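Local structure of N-acetylglucosamine-specific lectin (Saxidomus purpuratus, 6A7S) at residues A[87-92]-A[125-130]; A[118-123]-A[138-143]. The protein probably binds carbohydrates as a C-type lectin, and is seen with N-acetylated sugars such as N-acetylgalactosamine in its binding site. All coordinates share one frame; numbering follows the deposited sequence.

Contact 1 (A[87-92]-A[125-130]); sequences YYWIGA and CLDYLN. With NGA (2-acetamido-2-deoxy-beta-D-galactopyranose), chain B.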
ATOM      1  N   TYR A  87      -2.064 -13.341 -22.291  1.00 27.96           N
ATOM      2  CA  TYR A  87      -1.181 -13.079 -21.189  1.00 27.94           C
ATOM      3  C   TYR A  87      -0.841 -11.583 -21.140  1.00 27.38           C
ATOM      4  O   TYR A  87      -0.751 -10.945 -22.170  1.00 28.75           O
ATOM      5  CB  TYR A  87       0.108 -13.911 -21.265  1.00 30.35           C
ATOM      6  CG  TYR A  87       0.896 -13.791 -22.541  1.00 30.61           C
ATOM      7  CD1 TYR A  87       0.567 -14.568 -23.638  1.00 30.28           C
ATOM      8  CD2 TYR A  87       1.978 -12.918 -22.673  1.00 32.59           C
ATOM      9  CE1 TYR A  87       1.236 -14.441 -24.842  1.00 31.37           C
ATOM     10  CE2 TYR A  87       2.677 -12.799 -23.871  1.00 36.28           C
ATOM     11  CZ  TYR A  87       2.308 -13.577 -24.960  1.00 34.51           C
ATOM     12  OH  TYR A  87       2.961 -13.501 -26.157  1.00 34.60           O
ATOM     13  N   TYR A  88      -0.554 -11.115 -19.920  1.00 32.74           N
ATOM     14  CA  TYR A  88      -0.126  -9.721 -19.606  1.00 27.03           C
ATOM     15  C   TYR A  88       1.011  -9.755 -18.583  1.00 26.30           C
ATOM     16  O   TYR A  88       0.918 -10.362 -17.526  1.00 32.95           O
ATOM     17  CB  TYR A  88      -1.240  -8.892 -18.998  1.00 27.61           C
ATOM     18  CG  TYR A  88      -2.336  -8.521 -19.947  1.00 27.24           C
ATOM     19  CD1 TYR A  88      -3.215  -9.481 -20.433  1.00 29.90           C
ATOM     20  CD2 TYR A  88      -2.521  -7.197 -20.335  1.00 30.77           C
ATOM     21  CE1 TYR A  88      -4.226  -9.129 -21.316  1.00 27.18           C
ATOM     22  CE2 TYR A  88      -3.547  -6.822 -21.206  1.00 26.50           C
ATOM     23  CZ  TYR A  88      -4.397  -7.796 -21.703  1.00 31.88           C
ATOM     24  OH  TYR A  88      -5.384  -7.422 -22.586  1.00 29.00           O
ATOM     25  N   TRP A  89       2.105  -9.081 -18.922  1.00 27.78           N
ATOM     26  CA  TRP A  89       3.275  -9.020 -18.012  1.00 31.81           C
ATOM     27  C   TRP A  89       2.953  -8.229 -16.740  1.00 28.69           C
ATOM     28  O   TRP A  89       2.231  -7.240 -16.808  1.00 32.21           O
ATOM     29  CB  TRP A  89       4.464  -8.432 -18.758  1.00 32.30           C
ATOM     30  CG  TRP A  89       4.934  -9.234 -19.922  1.00 34.32           C
ATOM     31  CD1 TRP A  89       5.046  -8.814 -21.213  1.00 34.26           C
ATOM     32  CD2 TRP A  89       5.369 -10.603 -19.903  1.00 33.17           C
ATOM     33  NE1 TRP A  89       5.512  -9.826 -21.996  1.00 34.04           N
ATOM     34  CE2 TRP A  89       5.714 -10.934 -21.225  1.00 33.52           C
ATOM     35  CE3 TRP A  89       5.485 -11.573 -18.916  1.00 33.72           C
ATOM     36  CZ2 TRP A  89       6.103 -12.214 -21.596  1.00 30.40           C
ATOM     37  CZ3 TRP A  89       5.944 -12.825 -19.273  1.00 35.81           C
ATOM     38  CH2 TRP A  89       6.276 -13.123 -20.591  1.00 33.29           C
ATOM     39  N   ILE A  90       3.530  -8.688 -15.618  1.00 31.76           N
ATOM     40  CA  ILE A  90       3.409  -8.069 -14.318  1.00 32.30           C
ATOM     41  C   ILE A  90       4.790  -7.988 -13.643  1.00 31.80           C
ATOM     42  O   ILE A  90       5.761  -8.570 -14.084  1.00 31.69           O
ATOM     43  CB  ILE A  90       2.370  -8.798 -13.420  1.00 30.11           C
ATOM     44  CG1 ILE A  90       2.808 -10.226 -13.057  1.00 34.04           C
ATOM     45  CG2 ILE A  90       0.961  -8.744 -14.027  1.00 28.70           C
ATOM     46  CD1 ILE A  90       1.933 -10.880 -12.030  1.00 36.64           C
ATOM     47  N   GLY A  91       4.858  -7.298 -12.501  1.00 34.80           N
ATOM     48  CA  GLY A  91       6.139  -6.829 -11.942  1.00 35.09           C
ATOM     49  C   GLY A  91       6.757  -7.817 -10.997  1.00 38.80           C
ATOM     50  O   GLY A  91       7.052  -7.491  -9.826  1.00 37.20           O
ATOM     51  N   ALA A  92       6.999  -9.034 -11.490  1.00 36.14           N
ATOM     52  CA  ALA A  92       7.728  -9.978 -10.725  1.00 32.59           C
ATOM     53  C   ALA A  92       8.532 -10.908 -11.632  1.00 38.55           C
ATOM     54  O   ALA A  92       8.154 -11.188 -12.753  1.00 35.56           O
ATOM     55  CB  ALA A  92       6.800 -10.743  -9.819  1.00 34.79           C
ATOM     56  N   CYS A 125       9.897 -14.898 -15.697  1.00 33.88           N
ATOM     57  CA  CYS A 125       9.194 -13.625 -15.439  1.00 34.42           C
ATOM     58  C   CYS A 125       7.686 -13.884 -15.407  1.00 35.78           C
ATOM     59  O   CYS A 125       7.183 -14.743 -16.134  1.00 36.47           O
ATOM     60  CB  CYS A 125       9.499 -12.630 -16.547  1.00 38.79           C
ATOM     61  SG  CYS A 125      11.168 -11.932 -16.423  1.00 43.65           S
ATOM     62  N   LEU A 126       6.952 -13.138 -14.587  1.00 34.01           N
ATOM     63  CA  LEU A 126       5.587 -13.509 -14.321  1.00 32.66           C
ATOM     64  C   LEU A 126       4.660 -12.751 -15.269  1.00 32.25           C
ATOM     65  O   LEU A 126       4.899 -11.571 -15.641  1.00 30.53           O
ATOM     66  CB  LEU A 126       5.216 -13.247 -12.862  1.00 33.23           C
ATOM     67  CG  LEU A 126       5.538 -14.377 -11.889  1.00 35.07           C
ATOM     68  CD1 LEU A 126       7.019 -14.393 -11.518  1.00 37.81           C
ATOM     69  CD2 LEU A 126       4.681 -14.229 -10.653  1.00 37.38           C
ATOM     70  N   ASP A 127       3.589 -13.460 -15.624  1.00 31.66           N
ATOM     71  CA  ASP A 127       2.443 -12.893 -16.307  1.00 30.79           C
ATOM     72  C   ASP A 127       1.160 -13.362 -15.632  1.00 28.63           C
ATOM     73  O   ASP A 127       1.182 -14.214 -14.798  1.00 32.82           O
ATOM     74  CB  ASP A 127       2.463 -13.192 -17.805  1.00 30.78           C
ATOM     75  CG  ASP A 127       2.584 -14.671 -18.181  1.00 31.61           C
ATOM     76  OD1 ASP A 127       2.178 -15.497 -17.356  1.00 29.59           O
ATOM     77  OD2 ASP A 127       2.985 -14.946 -19.351  1.00 31.48           O
ATOM     78  N   TYR A 128       0.068 -12.640 -15.888  1.00 31.06           N
ATOM     79  CA  TYR A 128      -1.226 -13.221 -15.775  1.00 32.32           C
ATOM     80  C   TYR A 128      -1.438 -14.024 -17.042  1.00 30.61           C
ATOM     81  O   TYR A 128      -1.148 -13.524 -18.107  1.00 31.38           O
ATOM     82  CB  TYR A 128      -2.331 -12.169 -15.624  1.00 33.05           C
ATOM     83  CG  TYR A 128      -2.557 -11.789 -14.192  1.00 33.34           C
ATOM     84  CD1 TYR A 128      -1.793 -10.792 -13.592  1.00 34.38           C
ATOM     85  CD2 TYR A 128      -3.481 -12.439 -13.411  1.00 35.27           C
ATOM     86  CE1 TYR A 128      -1.958 -10.453 -12.259  1.00 35.11           C
ATOM     87  CE2 TYR A 128      -3.673 -12.099 -12.077  1.00 35.44           C
ATOM     88  CZ  TYR A 128      -2.891 -11.117 -11.490  1.00 37.40           C
ATOM     89  OH  TYR A 128      -3.032 -10.804 -10.169  1.00 36.23           O
ATOM     90  N   LEU A 129      -1.878 -15.273 -16.912  1.00 31.67           N
ATOM     91  CA  LEU A 129      -2.018 -16.135 -18.075  1.00 28.32           C
ATOM     92  C   LEU A 129      -3.445 -16.672 -18.108  1.00 27.87           C
ATOM     93  O   LEU A 129      -4.032 -16.983 -17.094  1.00 30.33           O
ATOM     94  CB  LEU A 129      -1.015 -17.291 -17.965  1.00 30.18           C
ATOM     95  CG  LEU A 129      -1.098 -18.432 -18.999  1.00 29.83           C
ATOM     96  CD1 LEU A 129      -0.781 -17.931 -20.397  1.00 31.71           C
ATOM     97  CD2 LEU A 129      -0.093 -19.538 -18.635  1.00 31.47           C
ATOM     98  N   ASN A 130      -3.974 -16.807 -19.318  1.00 32.10           N
ATOM     99  CA  ASN A 130      -5.249 -17.427 -19.541  1.00 31.57           C
ATOM    100  C   ASN A 130      -5.002 -18.588 -20.499  1.00 34.86           C
ATOM    101  O   ASN A 130      -4.949 -18.363 -21.687  1.00 31.65           O
ATOM    102  CB  ASN A 130      -6.282 -16.478 -20.127  1.00 27.82           C
ATOM    103  CG  ASN A 130      -7.646 -17.136 -20.184  1.00 32.91           C
ATOM    104  OD1 ASN A 130      -7.986 -17.953 -19.321  1.00 34.47           O
ATOM    105  ND2 ASN A 130      -8.441 -16.731 -21.155  1.00 34.42           N
TER
HETATM  106  C1  NGA B 201       2.187 -20.928 -22.207  1.00 33.65           C
HETATM  107  C2  NGA B 201       2.900 -19.984 -21.228  1.00 29.40           C
HETATM  108  C3  NGA B 201       4.215 -20.746 -21.124  1.00 30.70           C
HETATM  109  C4  NGA B 201       3.902 -22.228 -20.749  1.00 31.02           C
HETATM  110  C5  NGA B 201       2.727 -22.860 -21.480  1.00 34.75           C
HETATM  111  C6  NGA B 201       2.354 -24.335 -21.175  1.00 39.71           C
HETATM  112  C7  NGA B 201       3.208 -17.550 -21.182  1.00 32.91           C
HETATM  113  C8  NGA B 201       3.684 -16.397 -22.054  1.00 36.58           C
HETATM  114  N2  NGA B 201       3.208 -18.706 -21.829  1.00 30.98           N
HETATM  115  O1  NGA B 201       1.580 -20.540 -23.408  1.00 44.32           O
HETATM  116  O3  NGA B 201       5.113 -20.071 -20.256  1.00 32.70           O
HETATM  117  O4  NGA B 201       3.706 -22.115 -19.347  1.00 32.67           O
HETATM  118  O5  NGA B 201       1.584 -21.954 -21.423  1.00 37.82           O
HETATM  119  O6  NGA B 201       3.506 -25.154 -21.459  1.00 39.66           O
HETATM  120  O7  NGA B 201       2.937 -17.452 -20.009  1.00 33.09           O
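Tyr88 and Tyr128 form the hydrogen-bonded antiparallel pair that joins strands 87-90 and 125-130, whose directions differ by 151°. Tyr88 N reaches Tyr128 O at 3.1 Å, and Tyr128 N returns a bond to Tyr88 O at 2.9 Å. Beyond them Ile90 N bonds to Leu126 O. The chain then folds through an inverse gamma turn centred on Gly91, yet Leu126 N still finds Ala92 O at 2.9 Å, so the pairing survives the corner.

Apolar contacts include Ile90 CG2, which meets the edge of the Tyr128 ring 3.5 Å from its CD1, and Ala92 CB, which packs on Leu126 CD1. The Tyr128 hydroxyl is held elsewhere, by Asp72 and Trp138.

A second cluster gathers round Asp127. Its CB lies 3.6 Å from Trp89 CE3, and the carboxylate plane is only 22° from the indole. Tyr87 CG stands between its backbone N and carbonyl carbon (chi1 55°), turning the ring so that one face lies under the acetyl methyl C8 of NGA. Asp127 OD2 is 2.6 Å from NGA O7. An aromatic face thus packs on the acetyl methyl, with Asp127 lying beside the acetyl oxygen, consistent with recognition of N-acetylated sugars.

Contact 2 (A[118-123]-A[138-143]); sequences KPDNNK and WNDHVD. With NGA (2-acetamido-2-deoxy-beta-D-galactopyranose), chain B.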
ATOM      1  N   LYS A 118       1.331 -24.084 -10.888  1.00 41.30           N
ATOM      2  CA  LYS A 118       2.426 -23.074 -10.999  1.00 39.26           C
ATOM      3  C   LYS A 118       3.000 -22.797  -9.619  1.00 35.35           C
ATOM      4  O   LYS A 118       2.289 -22.955  -8.633  1.00 37.55           O
ATOM      5  CB  LYS A 118       1.869 -21.797 -11.644  1.00 36.96           C
ATOM      6  CG  LYS A 118       1.162 -22.026 -12.971  1.00 37.22           C
ATOM      7  CD  LYS A 118       2.000 -22.787 -13.964  1.00 40.56           C
ATOM      8  CE  LYS A 118       1.377 -23.020 -15.318  1.00 41.00           C
ATOM      9  NZ  LYS A 118       2.395 -23.378 -16.332  1.00 44.70           N
ATOM     10  N   PRO A 119       4.254 -22.343  -9.516  1.00 37.78           N
ATOM     11  CA  PRO A 119       5.195 -22.036 -10.579  1.00 35.69           C
ATOM     12  C   PRO A 119       5.863 -23.293 -11.158  1.00 42.68           C
ATOM     13  O   PRO A 119       5.926 -24.293 -10.449  1.00 42.71           O
ATOM     14  CB  PRO A 119       6.292 -21.215  -9.877  1.00 36.63           C
ATOM     15  CG  PRO A 119       6.272 -21.733  -8.459  1.00 36.84           C
ATOM     16  CD  PRO A 119       4.826 -22.073  -8.178  1.00 40.88           C
ATOM     17  N   ASP A 120       6.343 -23.223 -12.406  1.00 41.04           N
ATOM     18  CA  ASP A 120       7.164 -24.261 -13.056  1.00 41.68           C
ATOM     19  C   ASP A 120       8.587 -24.199 -12.480  1.00 44.58           C
ATOM     20  O   ASP A 120       9.324 -25.134 -12.580  1.00 42.40           O
ATOM     21  CB  ASP A 120       7.155 -24.065 -14.571  1.00 38.35           C
ATOM     22  CG  ASP A 120       5.744 -24.197 -15.154  1.00 41.50           C
ATOM     23  OD1 ASP A 120       5.232 -25.317 -15.098  1.00 47.41           O
ATOM     24  OD2 ASP A 120       5.136 -23.152 -15.539  1.00 47.05           O
ATOM     25  N   ASN A 121       8.968 -23.038 -11.957  1.00 39.44           N
ATOM     26  CA  ASN A 121      10.298 -22.751 -11.465  1.00 44.26           C
ATOM     27  C   ASN A 121      11.327 -22.854 -12.583  1.00 50.04           C
ATOM     28  O   ASN A 121      12.256 -23.647 -12.513  1.00 46.90           O
ATOM     29  CB  ASN A 121      10.683 -23.614 -10.258  1.00 45.01           C
ATOM     30  CG  ASN A 121       9.850 -23.229  -9.052  1.00 45.66           C
ATOM     31  OD1 ASN A 121       9.297 -24.090  -8.387  1.00 53.21           O
ATOM     32  ND2 ASN A 121       9.697 -21.937  -8.798  1.00 44.37           N
ATOM     33  N   ASN A 122      11.210 -21.928 -13.537  1.00 45.73           N
ATOM     34  CA  ASN A 122      12.068 -21.849 -14.692  1.00 40.12           C
ATOM     35  C   ASN A 122      12.904 -20.567 -14.595  1.00 33.27           C
ATOM     36  O   ASN A 122      13.464 -20.099 -15.550  1.00 40.75           O
ATOM     37  CB  ASN A 122      11.237 -21.951 -15.974  1.00 40.53           C
ATOM     38  CG  ASN A 122      10.113 -20.937 -16.073  1.00 43.73           C
ATOM     39  OD1 ASN A 122      10.174 -19.899 -15.406  1.00 40.81           O
ATOM     40  ND2 ASN A 122       9.114 -21.220 -16.913  1.00 33.26           N
ATOM     41  N   LYS A 123      12.948 -20.000 -13.401  1.00 40.39           N
ATOM     42  CA  LYS A 123      13.638 -18.765 -13.111  1.00 42.73           C
ATOM     43  C   LYS A 123      13.205 -17.666 -14.094  1.00 41.54           C
ATOM     44  O   LYS A 123      13.999 -16.849 -14.480  1.00 42.24           O
ATOM     45  CB  LYS A 123      15.154 -18.968 -13.159  1.00 49.70           C
ATOM     46  CG  LYS A 123      15.711 -20.047 -12.234  1.00 51.88           C
ATOM     47  CD  LYS A 123      17.211 -19.924 -12.075  1.00 56.88           C
ATOM     48  CE  LYS A 123      17.780 -20.818 -11.000  1.00 67.09           C
ATOM     49  NZ  LYS A 123      19.057 -20.257 -10.507  1.00 76.36           N
ATOM     50  N   TRP A 138      -1.282 -16.332 -12.148  1.00 26.84           N
ATOM     51  CA  TRP A 138       0.083 -16.095 -12.477  1.00 32.17           C
ATOM     52  C   TRP A 138       0.773 -17.359 -13.069  1.00 32.07           C
ATOM     53  O   TRP A 138       0.493 -18.464 -12.647  1.00 35.90           O
ATOM     54  CB  TRP A 138       0.855 -15.685 -11.228  1.00 29.92           C
ATOM     55  CG  TRP A 138       0.299 -14.576 -10.404  1.00 32.93           C
ATOM     56  CD1 TRP A 138      -0.622 -13.618 -10.713  1.00 34.30           C
ATOM     57  CD2 TRP A 138       0.783 -14.285  -9.099  1.00 34.44           C
ATOM     58  NE1 TRP A 138      -0.786 -12.780  -9.653  1.00 37.65           N
ATOM     59  CE2 TRP A 138       0.074 -13.157  -8.653  1.00 37.00           C
ATOM     60  CE3 TRP A 138       1.711 -14.909  -8.258  1.00 33.75           C
ATOM     61  CZ2 TRP A 138       0.270 -12.648  -7.373  1.00 37.71           C
ATOM     62  CZ3 TRP A 138       1.931 -14.375  -7.006  1.00 36.45           C
ATOM     63  CH2 TRP A 138       1.197 -13.271  -6.568  1.00 37.19           C
ATOM     64  N   ASN A 139       1.655 -17.137 -14.046  1.00 31.41           N
ATOM     65  CA  ASN A 139       2.570 -18.121 -14.592  1.00 35.28           C
ATOM     66  C   ASN A 139       3.960 -17.501 -14.632  1.00 34.81           C
ATOM     67  O   ASN A 139       4.082 -16.272 -14.798  1.00 34.02           O
ATOM     68  CB  ASN A 139       2.167 -18.638 -15.980  1.00 34.18           C
ATOM     69  CG  ASN A 139       3.192 -19.597 -16.576  1.00 35.01           C
ATOM     70  OD1 ASN A 139       3.604 -20.587 -15.952  1.00 36.65           O
ATOM     71  ND2 ASN A 139       3.655 -19.260 -17.767  1.00 29.20           N
ATOM     72  N   ASP A 140       4.981 -18.367 -14.490  1.00 31.46           N
ATOM     73  CA  ASP A 140       6.337 -17.989 -14.758  1.00 33.51           C
ATOM     74  C   ASP A 140       6.683 -18.421 -16.183  1.00 35.70           C
ATOM     75  O   ASP A 140       6.602 -19.611 -16.539  1.00 37.06           O
ATOM     76  CB  ASP A 140       7.350 -18.540 -13.739  1.00 35.21           C
ATOM     77  CG  ASP A 140       7.268 -20.021 -13.415  1.00 34.89           C
ATOM     78  OD1 ASP A 140       6.267 -20.703 -13.810  1.00 38.46           O
ATOM     79  OD2 ASP A 140       8.254 -20.505 -12.755  1.00 39.44           O
ATOM     80  N   HIS A 141       7.072 -17.418 -16.981  1.00 32.81           N
ATOM     81  CA  HIS A 141       7.478 -17.633 -18.358  1.00 36.28           C
ATOM     82  C   HIS A 141       8.991 -17.580 -18.464  1.00 38.81           C
ATOM     83  O   HIS A 141       9.620 -16.607 -18.034  1.00 36.29           O
ATOM     84  CB  HIS A 141       6.878 -16.596 -19.297  1.00 34.32           C
ATOM     85  CG  HIS A 141       7.065 -16.944 -20.726  1.00 32.90           C
ATOM     86  ND1 HIS A 141       6.358 -17.994 -21.332  1.00 32.76           N
ATOM     87  CD2 HIS A 141       7.877 -16.405 -21.662  1.00 30.05           C
ATOM     88  CE1 HIS A 141       6.747 -18.075 -22.575  1.00 31.35           C
ATOM     89  NE2 HIS A 141       7.634 -17.068 -22.833  1.00 33.18           N
ATOM     90  N   VAL A 142       9.535 -18.571 -19.174  1.00 38.69           N
ATOM     91  CA  VAL A 142      10.987 -18.794 -19.195  1.00 36.80           C
ATOM     92  C   VAL A 142      11.755 -17.656 -19.890  1.00 41.27           C
ATOM     93  O   VAL A 142      12.918 -17.457 -19.565  1.00 41.09           O
ATOM     94  CB  VAL A 142      11.310 -20.152 -19.836  1.00 37.23           C
ATOM     95  CG1 VAL A 142      10.922 -20.199 -21.295  1.00 39.61           C
ATOM     96  CG2 VAL A 142      12.769 -20.541 -19.628  1.00 39.77           C
ATOM     97  N   ASP A 143      11.112 -16.964 -20.846  1.00 35.65           N
ATOM     98  CA  ASP A 143      11.687 -15.944 -21.727  1.00 34.59           C
ATOM     99  C   ASP A 143      11.260 -14.546 -21.275  1.00 37.44           C
ATOM    100  O   ASP A 143      10.160 -14.107 -21.579  1.00 31.50           O
ATOM    101  CB  ASP A 143      11.237 -16.165 -23.174  1.00 37.68           C
ATOM    102  CG  ASP A 143      11.704 -15.109 -24.144  1.00 39.26           C
ATOM    103  OD1 ASP A 143      12.734 -14.410 -23.833  1.00 34.72           O
ATOM    104  OD2 ASP A 143      11.048 -14.979 -25.202  1.00 39.06           O
TER
HETATM  105  C1  NGA B 201       2.187 -20.928 -22.207  1.00 33.65           C
HETATM  106  C2  NGA B 201       2.900 -19.984 -21.228  1.00 29.40           C
HETATM  107  C3  NGA B 201       4.215 -20.746 -21.124  1.00 30.70           C
HETATM  108  C4  NGA B 201       3.902 -22.228 -20.749  1.00 31.02           C
HETATM  109  C5  NGA B 201       2.727 -22.860 -21.480  1.00 34.75           C
HETATM  110  C6  NGA B 201       2.354 -24.335 -21.175  1.00 39.71           C
HETATM  111  C7  NGA B 201       3.208 -17.550 -21.182  1.00 32.91           C
HETATM  112  C8  NGA B 201       3.684 -16.397 -22.054  1.00 36.58           C
HETATM  113  N2  NGA B 201       3.208 -18.706 -21.829  1.00 30.98           N
HETATM  114  O1  NGA B 201       1.580 -20.540 -23.408  1.00 44.32           O
HETATM  115  O3  NGA B 201       5.113 -20.071 -20.256  1.00 32.70           O
HETATM  116  O4  NGA B 201       3.706 -22.115 -19.347  1.00 32.67           O
HETATM  117  O5  NGA B 201       1.584 -21.954 -21.423  1.00 37.82           O
HETATM  118  O6  NGA B 201       3.506 -25.154 -21.459  1.00 39.66           O
HETATM  119  O7  NGA B 201       2.937 -17.452 -20.009  1.00 33.09           O
HETATM  120  O   HOH W   1       6.083 -22.332 -17.896  1.00 38.47           O
HETATM  121  O   HOH W   2      14.135 -18.418 -17.529  1.00 56.61           O
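A chi1 of 49° tucks the Asp140 carboxylate back over its own backbone, facing loop 118-123, while a bend at chi2 of Lys118 (-53°) carries its ammonium to Asn139. These are the two halves of a C-type lectin sugar site: Lys118-Pro119-Asp120, with a cis peptide before the proline, and the Trp138-Asn139-Asp140 signature.

Asp140 gathers loop amides. Its OD1 takes Asp120 N at 2.9 Å through the syn lone pair, and OD2 receives a weak bond from Asn121 N at 2.8 Å and a longer, weak one from Asn122 N. Asn122 ND2 answers with a bond to Asp140 O at 3.0 Å, coming from above the carbonyl plane.

Lys118 NZ makes a salt bridge with Asp120 OD2 at 2.9 Å and bonds to Asn139 OD1 at 3.1 Å, again from above that carbonyl plane. Asp120 OD2 lies 3.0 Å from Asn139 OD1, two acceptors whose closeness the shared cation probably offsets. Asp120, Asn139 and Asp140 have been seen to bind a second calcium ion, but here no metal joins them.

With its OD1 engaged by Lys118, Asn139 turns ND2 to the sugar, bonding to both O3 and O7 of NGA. His141 ND1 also shares a hydrogen bond with NGA O3, at 2.6 Å.

Overall arrangement
Contacts 1 and 2, centres about 10 Å apart, are joined through one sheet, in which strand 125-131 of contact 1 lies beside strand 137-141 of contact 2. Probable backbone hydrogen bonds join Cys125 O to His141 N at 2.8 Å and Asp127 N to Asn139 O at 3.0 Å. Side chains also meet, with Leu129 CD2 3.6 Å from Asn139 CB and Trp89 CH2 3.8 Å from His141 CB. NGA spans both: its C8, besides facing Tyr87, lies 3.2 Å above the His141 ring, offset toward the rim. O3 takes its direct bonds from Asn139 and His141. A water hydrogen-bonded to Asp120 OD2 links loop 118-123 to NGA O4, 2.8 Å from the water and 3.5 Å from Lys118 NZ.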